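PDB 1O5Z: folylpolyglutamate synthase/dihydrofolate synthase from Thermotoga maritima, which probably catalyses the ATP-dependent addition of L-glutamate to dihydropteroate and to folylpolyglutamates in folate biosynthesis. Local coordinates for residues C172-R180 and I190-S198; K316-H324 and T411-L421. All coordinates share one frame; numbering follows the deposited sequence.

Interaction 1 of 2, residues C172-R180 and I190-S198. With SO4 (sulfate ion), chain B.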
# COMPACT_ATOMS: atom_id res chain seq x y z
N CYS A 172 -12.86 13.78 -3.51
CA CYS A 172 -13.55 12.57 -3.15
C CYS A 172 -12.77 11.94 -2.03
O CYS A 172 -11.55 12.02 -1.99
CB CYS A 172 -13.57 11.60 -4.33
SG CYS A 172 -14.65 10.18 -4.08
N SER A 173 -13.50 11.33 -1.10
CA SER A 173 -12.96 10.54 0.02
C SER A 173 -13.44 9.12 -0.21
O SER A 173 -14.63 8.88 -0.48
CB SER A 173 -13.51 11.04 1.35
OG SER A 173 -13.27 12.43 1.50
N THR A 174 -12.50 8.19 -0.13
CA THR A 174 -12.77 6.78 -0.35
C THR A 174 -12.42 6.00 0.88
O THR A 174 -11.34 6.18 1.46
CB THR A 174 -11.94 6.33 -1.54
OG1 THR A 174 -12.30 7.13 -2.68
CG2 THR A 174 -12.23 4.83 -1.95
N ILE A 175 -13.35 5.16 1.33
CA ILE A 175 -13.04 4.19 2.36
C ILE A 175 -13.22 2.80 1.76
O ILE A 175 -14.34 2.29 1.61
CB ILE A 175 -13.91 4.40 3.59
CG1 ILE A 175 -13.63 5.81 4.17
CG2 ILE A 175 -13.58 3.32 4.65
CD1 ILE A 175 -14.60 6.28 5.24
N VAL A 176 -12.10 2.19 1.37
CA VAL A 176 -12.19 1.01 0.53
C VAL A 176 -12.93 -0.09 1.29
O VAL A 176 -13.94 -0.63 0.81
CB VAL A 176 -10.81 0.51 0.04
CG1 VAL A 176 -11.01 -0.69 -0.94
CG2 VAL A 176 -9.99 1.61 -0.62
N THR A 177 -12.41 -0.42 2.48
CA THR A 177 -13.03 -1.33 3.43
C THR A 177 -12.88 -0.89 4.88
O THR A 177 -12.05 -0.07 5.22
CB THR A 177 -12.47 -2.81 3.33
OG1 THR A 177 -11.06 -2.92 3.74
CG2 THR A 177 -12.58 -3.34 1.87
N VAL A 178 -13.70 -1.53 5.72
CA VAL A 178 -13.55 -1.48 7.15
C VAL A 178 -13.56 -2.91 7.69
O VAL A 178 -14.61 -3.55 7.73
CB VAL A 178 -14.70 -0.67 7.78
CG1 VAL A 178 -14.56 -0.65 9.31
CG2 VAL A 178 -14.81 0.76 7.13
N ASP A 179 -12.38 -3.39 8.10
CA ASP A 179 -12.19 -4.76 8.58
C ASP A 179 -11.57 -4.78 9.98
O ASP A 179 -10.76 -3.92 10.30
CB ASP A 179 -11.31 -5.54 7.58
CG ASP A 179 -11.92 -5.60 6.18
OD1 ASP A 179 -13.12 -6.02 6.14
OD2 ASP A 179 -11.30 -5.26 5.09
N ARG A 180 -11.96 -5.78 10.77
CA ARG A 180 -11.56 -5.94 12.18
C ARG A 180 -10.10 -6.36 12.23
O ARG A 180 -9.53 -6.67 11.19
CB ARG A 180 -12.41 -7.02 12.88
CG ARG A 180 -13.14 -6.63 14.19
CD ARG A 180 -14.51 -7.39 14.36
NE ARG A 180 -15.38 -6.89 15.45
CZ ARG A 180 -16.73 -7.06 15.50
NH1 ARG A 180 -17.38 -7.69 14.51
NH2 ARG A 180 -17.45 -6.61 16.55
N ILE A 190 -16.10 -3.10 14.91
CA ILE A 190 -16.25 -2.56 13.57
C ILE A 190 -16.76 -1.13 13.57
O ILE A 190 -16.33 -0.31 12.77
CB ILE A 190 -17.20 -3.45 12.73
CG1 ILE A 190 -16.46 -4.73 12.31
CG2 ILE A 190 -17.74 -2.71 11.46
CD1 ILE A 190 -15.20 -4.49 11.43
N GLU A 191 -17.67 -0.85 14.46
CA GLU A 191 -18.31 0.44 14.52
C GLU A 191 -17.29 1.50 14.92
O GLU A 191 -17.27 2.58 14.33
CB GLU A 191 -19.53 0.37 15.43
CG GLU A 191 -20.63 -0.58 14.88
CD GLU A 191 -20.70 -2.00 15.50
OE1 GLU A 191 -19.96 -2.28 16.48
OE2 GLU A 191 -21.54 -2.82 15.02
N GLN A 192 -16.41 1.17 15.86
CA GLN A 192 -15.32 2.10 16.26
C GLN A 192 -14.30 2.36 15.17
O GLN A 192 -13.90 3.50 14.92
CB GLN A 192 -14.56 1.55 17.46
CG GLN A 192 -15.37 1.59 18.73
CD GLN A 192 -14.61 1.00 19.88
OE1 GLN A 192 -14.84 -0.14 20.22
NE2 GLN A 192 -13.69 1.77 20.47
N ILE A 193 -13.87 1.27 14.55
CA ILE A 193 -12.96 1.34 13.41
C ILE A 193 -13.60 2.15 12.27
O ILE A 193 -13.01 3.07 11.73
CB ILE A 193 -12.61 -0.10 12.93
CG1 ILE A 193 -11.79 -0.83 14.02
CG2 ILE A 193 -11.84 -0.06 11.57
CD1 ILE A 193 -11.84 -2.34 13.92
N ALA A 194 -14.83 1.78 11.93
CA ALA A 194 -15.64 2.51 10.95
C ALA A 194 -15.71 3.98 11.28
O ALA A 194 -15.66 4.81 10.39
CB ALA A 194 -17.07 1.92 10.87
N TRP A 195 -15.83 4.33 12.54
CA TRP A 195 -15.91 5.73 12.90
C TRP A 195 -14.62 6.50 12.65
O TRP A 195 -14.62 7.56 12.04
CB TRP A 195 -16.32 5.86 14.36
CG TRP A 195 -16.82 7.17 14.59
CD1 TRP A 195 -18.01 7.70 14.13
CD2 TRP A 195 -16.16 8.19 15.29
NE1 TRP A 195 -18.12 9.01 14.53
CE2 TRP A 195 -17.00 9.34 15.25
CE3 TRP A 195 -14.96 8.25 15.98
CZ2 TRP A 195 -16.67 10.51 15.87
CZ3 TRP A 195 -14.61 9.42 16.58
CH2 TRP A 195 -15.47 10.54 16.53
N GLU A 196 -13.51 5.94 13.12
CA GLU A 196 -12.17 6.50 12.87
C GLU A 196 -11.94 6.76 11.37
O GLU A 196 -11.51 7.84 10.96
CB GLU A 196 -11.10 5.54 13.47
CG GLU A 196 -9.70 6.12 13.68
CD GLU A 196 -9.64 7.29 14.69
OE1 GLU A 196 -10.64 7.51 15.45
OE2 GLU A 196 -8.57 7.99 14.74
N LYS A 197 -12.29 5.78 10.56
CA LYS A 197 -12.17 5.89 9.12
C LYS A 197 -13.10 6.94 8.48
O LYS A 197 -12.73 7.59 7.51
CB LYS A 197 -12.40 4.51 8.45
CG LYS A 197 -11.29 3.58 8.78
CD LYS A 197 -11.03 2.51 7.78
CE LYS A 197 -10.10 1.44 8.41
NZ LYS A 197 -9.03 1.94 9.30
N SER A 198 -14.31 7.09 8.99
CA SER A 198 -15.17 8.08 8.41
C SER A 198 -14.83 9.51 8.82
O SER A 198 -15.53 10.41 8.37
CB SER A 198 -16.67 7.76 8.59
OG SER A 198 -16.90 6.95 9.68
S SO4 B . -5.87 1.25 8.81
O1 SO4 B . -4.47 1.48 8.45
O2 SO4 B . -6.14 -0.18 8.78
O3 SO4 B . -6.68 1.98 7.83
O4 SO4 B . -6.18 1.80 10.12

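Interaction 2 of 2, residues K316-H324 and T411-L421. With SO4 (sulfate ion), chain D.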
# COMPACT_ATOMS: atom_id res chain seq x y z
N LYS A 316 11.51 -17.77 -14.49
CA LYS A 316 10.96 -18.31 -13.27
C LYS A 316 9.98 -17.34 -12.67
O LYS A 316 10.20 -16.14 -12.74
CB LYS A 316 12.06 -18.61 -12.25
CG LYS A 316 11.55 -19.60 -11.15
CD LYS A 316 12.15 -19.36 -9.76
CE LYS A 316 13.67 -19.53 -9.82
NZ LYS A 316 14.35 -19.37 -8.54
N MET A 317 8.88 -17.87 -12.10
CA MET A 317 7.89 -17.06 -11.43
C MET A 317 8.19 -16.99 -9.99
O MET A 317 8.55 -18.00 -9.39
CB MET A 317 6.51 -17.65 -11.49
CG MET A 317 6.07 -17.96 -12.82
SD MET A 317 4.36 -17.45 -12.97
CE MET A 317 4.72 -15.77 -13.54
N TYR A 318 7.97 -15.80 -9.45
CA TYR A 318 8.01 -15.51 -8.03
C TYR A 318 6.69 -14.94 -7.58
O TYR A 318 6.19 -14.02 -8.19
CB TYR A 318 9.09 -14.49 -7.75
CG TYR A 318 10.43 -15.04 -8.03
CD1 TYR A 318 11.03 -14.86 -9.26
CD2 TYR A 318 11.09 -15.76 -7.07
CE1 TYR A 318 12.26 -15.40 -9.53
CE2 TYR A 318 12.33 -16.31 -7.31
CZ TYR A 318 12.91 -16.13 -8.53
OH TYR A 318 14.12 -16.71 -8.76
N ILE A 319 6.13 -15.49 -6.52
CA ILE A 319 4.94 -14.94 -5.91
C ILE A 319 5.44 -14.22 -4.66
O ILE A 319 5.83 -14.85 -3.70
CB ILE A 319 3.92 -16.04 -5.59
CG1 ILE A 319 3.53 -16.79 -6.87
CG2 ILE A 319 2.65 -15.42 -4.99
CD1 ILE A 319 4.36 -18.03 -7.24
N LEU A 320 5.47 -12.89 -4.73
CA LEU A 320 5.96 -12.07 -3.65
C LEU A 320 4.73 -11.64 -2.89
O LEU A 320 3.89 -10.92 -3.40
CB LEU A 320 6.72 -10.84 -4.19
CG LEU A 320 7.88 -11.17 -5.17
CD1 LEU A 320 8.46 -9.93 -5.84
CD2 LEU A 320 8.94 -11.98 -4.50
N ASP A 321 4.63 -12.11 -1.65
CA ASP A 321 3.55 -11.69 -0.82
C ASP A 321 4.03 -11.50 0.58
O ASP A 321 4.53 -12.45 1.20
CB ASP A 321 2.43 -12.72 -0.86
CG ASP A 321 1.15 -12.18 -0.26
OD1 ASP A 321 0.18 -11.97 -1.04
OD2 ASP A 321 1.01 -11.96 0.98
N GLY A 322 3.82 -10.30 1.10
CA GLY A 322 4.28 -9.95 2.41
C GLY A 322 3.48 -10.51 3.58
O GLY A 322 3.75 -10.09 4.71
N ALA A 323 2.47 -11.36 3.33
CA ALA A 323 1.70 -12.04 4.37
C ALA A 323 2.60 -12.33 5.55
O ALA A 323 3.71 -12.85 5.35
CB ALA A 323 1.11 -13.35 3.83
N HIS A 324 2.17 -11.94 6.75
CA HIS A 324 2.91 -12.17 8.01
C HIS A 324 1.93 -12.39 9.18
O HIS A 324 2.32 -12.27 10.35
CB HIS A 324 3.85 -11.00 8.32
CG HIS A 324 3.16 -9.68 8.35
ND1 HIS A 324 3.10 -8.85 7.26
CD2 HIS A 324 2.41 -9.10 9.31
CE1 HIS A 324 2.38 -7.78 7.56
NE2 HIS A 324 1.95 -7.91 8.80
N THR A 411 15.71 -22.38 -6.25
CA THR A 411 14.49 -22.98 -6.75
C THR A 411 14.43 -23.02 -8.28
O THR A 411 15.06 -22.22 -8.97
CB THR A 411 13.28 -22.27 -6.19
OG1 THR A 411 13.36 -20.86 -6.42
CG2 THR A 411 13.27 -22.36 -4.67
N GLU A 412 13.68 -24.00 -8.76
CA GLU A 412 13.32 -24.19 -10.16
C GLU A 412 11.83 -23.86 -10.35
O GLU A 412 11.43 -23.29 -11.38
CB GLU A 412 13.52 -25.65 -10.55
CG GLU A 412 14.83 -26.25 -10.09
CD GLU A 412 16.00 -25.83 -10.98
OE1 GLU A 412 16.16 -24.63 -11.28
OE2 GLU A 412 16.78 -26.73 -11.37
N ARG A 413 11.02 -24.27 -9.35
CA ARG A 413 9.60 -24.14 -9.38
C ARG A 413 9.20 -22.72 -9.16
O ARG A 413 9.95 -21.94 -8.61
CB ARG A 413 8.95 -24.98 -8.29
CG ARG A 413 9.14 -26.48 -8.43
CD ARG A 413 8.78 -27.20 -7.11
NE ARG A 413 8.93 -28.64 -7.14
CZ ARG A 413 9.88 -29.34 -6.50
NH1 ARG A 413 10.83 -28.76 -5.78
NH2 ARG A 413 9.89 -30.65 -6.61
N ALA A 414 8.00 -22.39 -9.60
CA ALA A 414 7.34 -21.18 -9.17
C ALA A 414 7.45 -21.05 -7.61
O ALA A 414 7.07 -21.97 -6.86
CB ALA A 414 5.89 -21.17 -9.66
N THR A 415 8.01 -19.93 -7.15
CA THR A 415 8.46 -19.78 -5.76
C THR A 415 7.69 -18.69 -5.07
O THR A 415 7.64 -17.57 -5.56
CB THR A 415 9.94 -19.45 -5.73
OG1 THR A 415 10.68 -20.55 -6.24
CG2 THR A 415 10.44 -19.31 -4.29
N VAL A 416 7.10 -19.03 -3.93
CA VAL A 416 6.38 -18.12 -3.07
C VAL A 416 7.36 -17.63 -2.01
O VAL A 416 7.89 -18.41 -1.25
CB VAL A 416 5.18 -18.80 -2.38
CG1 VAL A 416 4.54 -17.84 -1.37
CG2 VAL A 416 4.15 -19.30 -3.40
N VAL A 417 7.60 -16.31 -1.99
CA VAL A 417 8.44 -15.68 -1.00
C VAL A 417 7.52 -14.90 -0.04
O VAL A 417 6.87 -13.93 -0.41
CB VAL A 417 9.47 -14.74 -1.68
CG1 VAL A 417 10.36 -14.07 -0.65
CG2 VAL A 417 10.32 -15.51 -2.67
N THR A 418 7.50 -15.31 1.22
CA THR A 418 6.56 -14.76 2.15
C THR A 418 7.01 -14.91 3.61
O THR A 418 8.04 -15.48 3.89
CB THR A 418 5.17 -15.46 1.87
OG1 THR A 418 4.15 -14.80 2.60
CG2 THR A 418 5.08 -16.89 2.37
N GLY A 419 6.23 -14.39 4.54
CA GLY A 419 6.51 -14.51 5.97
C GLY A 419 6.76 -13.18 6.63
O GLY A 419 6.52 -13.03 7.82
N SER A 420 7.22 -12.21 5.84
CA SER A 420 7.80 -10.97 6.34
C SER A 420 7.87 -9.98 5.20
O SER A 420 8.33 -10.32 4.14
CB SER A 420 9.22 -11.24 6.83
OG SER A 420 9.99 -10.06 6.96
N LEU A 421 7.39 -8.76 5.44
CA LEU A 421 7.51 -7.63 4.52
C LEU A 421 8.95 -7.21 4.26
O LEU A 421 9.30 -6.88 3.15
CB LEU A 421 6.76 -6.46 5.10
CG LEU A 421 5.23 -6.63 5.01
CD1 LEU A 421 4.50 -5.55 5.75
CD2 LEU A 421 4.80 -6.59 3.56
S SO4 D . 7.80 -8.03 8.98
O1 SO4 D . 8.49 -9.27 9.28
O2 SO4 D . 7.56 -7.27 10.19
O3 SO4 D . 8.63 -7.20 8.13
O4 SO4 D . 6.55 -8.38 8.30

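Interaction 1 of 2, residues C172-R180 and I190-S198
V178 sets one methyl, CG1, on the helix, where it touches I193 CG2 at 3.6 Å and the A194 methyl, CB, at 3.9 Å. That branch lies anti to the backbone N (chi1 179°). The I190 CD1 methyl sits 3.5 Å from R180 N. The R180 side chain crosses I190 at about a right angle, and I190 CG1 lies over one face of its guanidinium. I175 reaches the last turn, where its CD1 lies 3.2 Å from K197 O and also meets S198. No hydrogen bond joins the two segments.

Strand 173-175 and helix 190-197 belong to the Mur ligase middle domain, which is related to the P-loop NTPases. The strand lies inside its mixed sheet, between strands 53-58 and 207-209.

The polar groups bond within their own segment or to other partners. K197 runs its CD past T177 O and bends at its end (chi4 -37°). Its NZ then donates to sulfate O3 at 2.8 Å and weakly to O4. T177 OG1 donates to D179 OD2 at 2.7 Å from above the carboxylate plane. D179 also forms a salt bridge with K213. Two donors share A194 O: S198 OG and S198 N reach it from opposite faces of its carbonyl plane.

Interaction 2 of 2, residues K316-H324 and T411-L421
Strands 316-320 and 414-418 run parallel, their axes 24° apart, with Y318, I319 and L320 bridged to T415, V416 and V417. Four backbone bonds join them, from T415 N to M317 O through D321 N to V417 O. I319 packs CB on V416 CG2 at 3.9 Å. Y318 and L320 lie on the other face beside T415 and V417, with V417 CG2 at the Y318 ring edge. K316 crosses T411 at about a right angle. Bends at chi2 and chi3 (-61°) bring its NZ to T411 OG1 at 2.8 Å, to T411 O, from above the carbonyl plane, and to Y318 OH at 2.7 Å. A methionine in its place would probably leave these three oxygens without their shared donor.

At the strands' C-terminal ends, T418 OG1 donates to D321 O at 2.8 Å. Beyond them, A323 N donates to D321 OD2 in an Asx turn. H324 ND1 donates to G322 O, and H324 CE1 meets L421 CD1. S420, the N-cap of helix 421-433, and L421 N bind a sulfate through O1 and O4. Both strands lie inside a six-stranded mixed sheet, between 309-313, antiparallel, and 345-349, consistent with the Rossmann-like Mur ligase C-terminal domain.

Overall arrangement
Interaction 1 lies in the Mur ligase middle domain and interaction 2 in the glutamate ligase domain, on opposite sides of the chain's centre. Their centres are 30 Å apart. Their nearest atoms come within about 12 Å without touching. Interaction 1 has one segment on an inner strand of its sheet, and interaction 2 has both. Interaction 1 sets a helix against its strand, whereas interaction 2 pairs two neighbouring strands. Each contact also holds a sulfate, probably from the crystallisation liquor. G159 N adds a bond to the first and F422 N to the second. In Mur-type ligases the active site lies between these two domains, and ATP binds to the middle one.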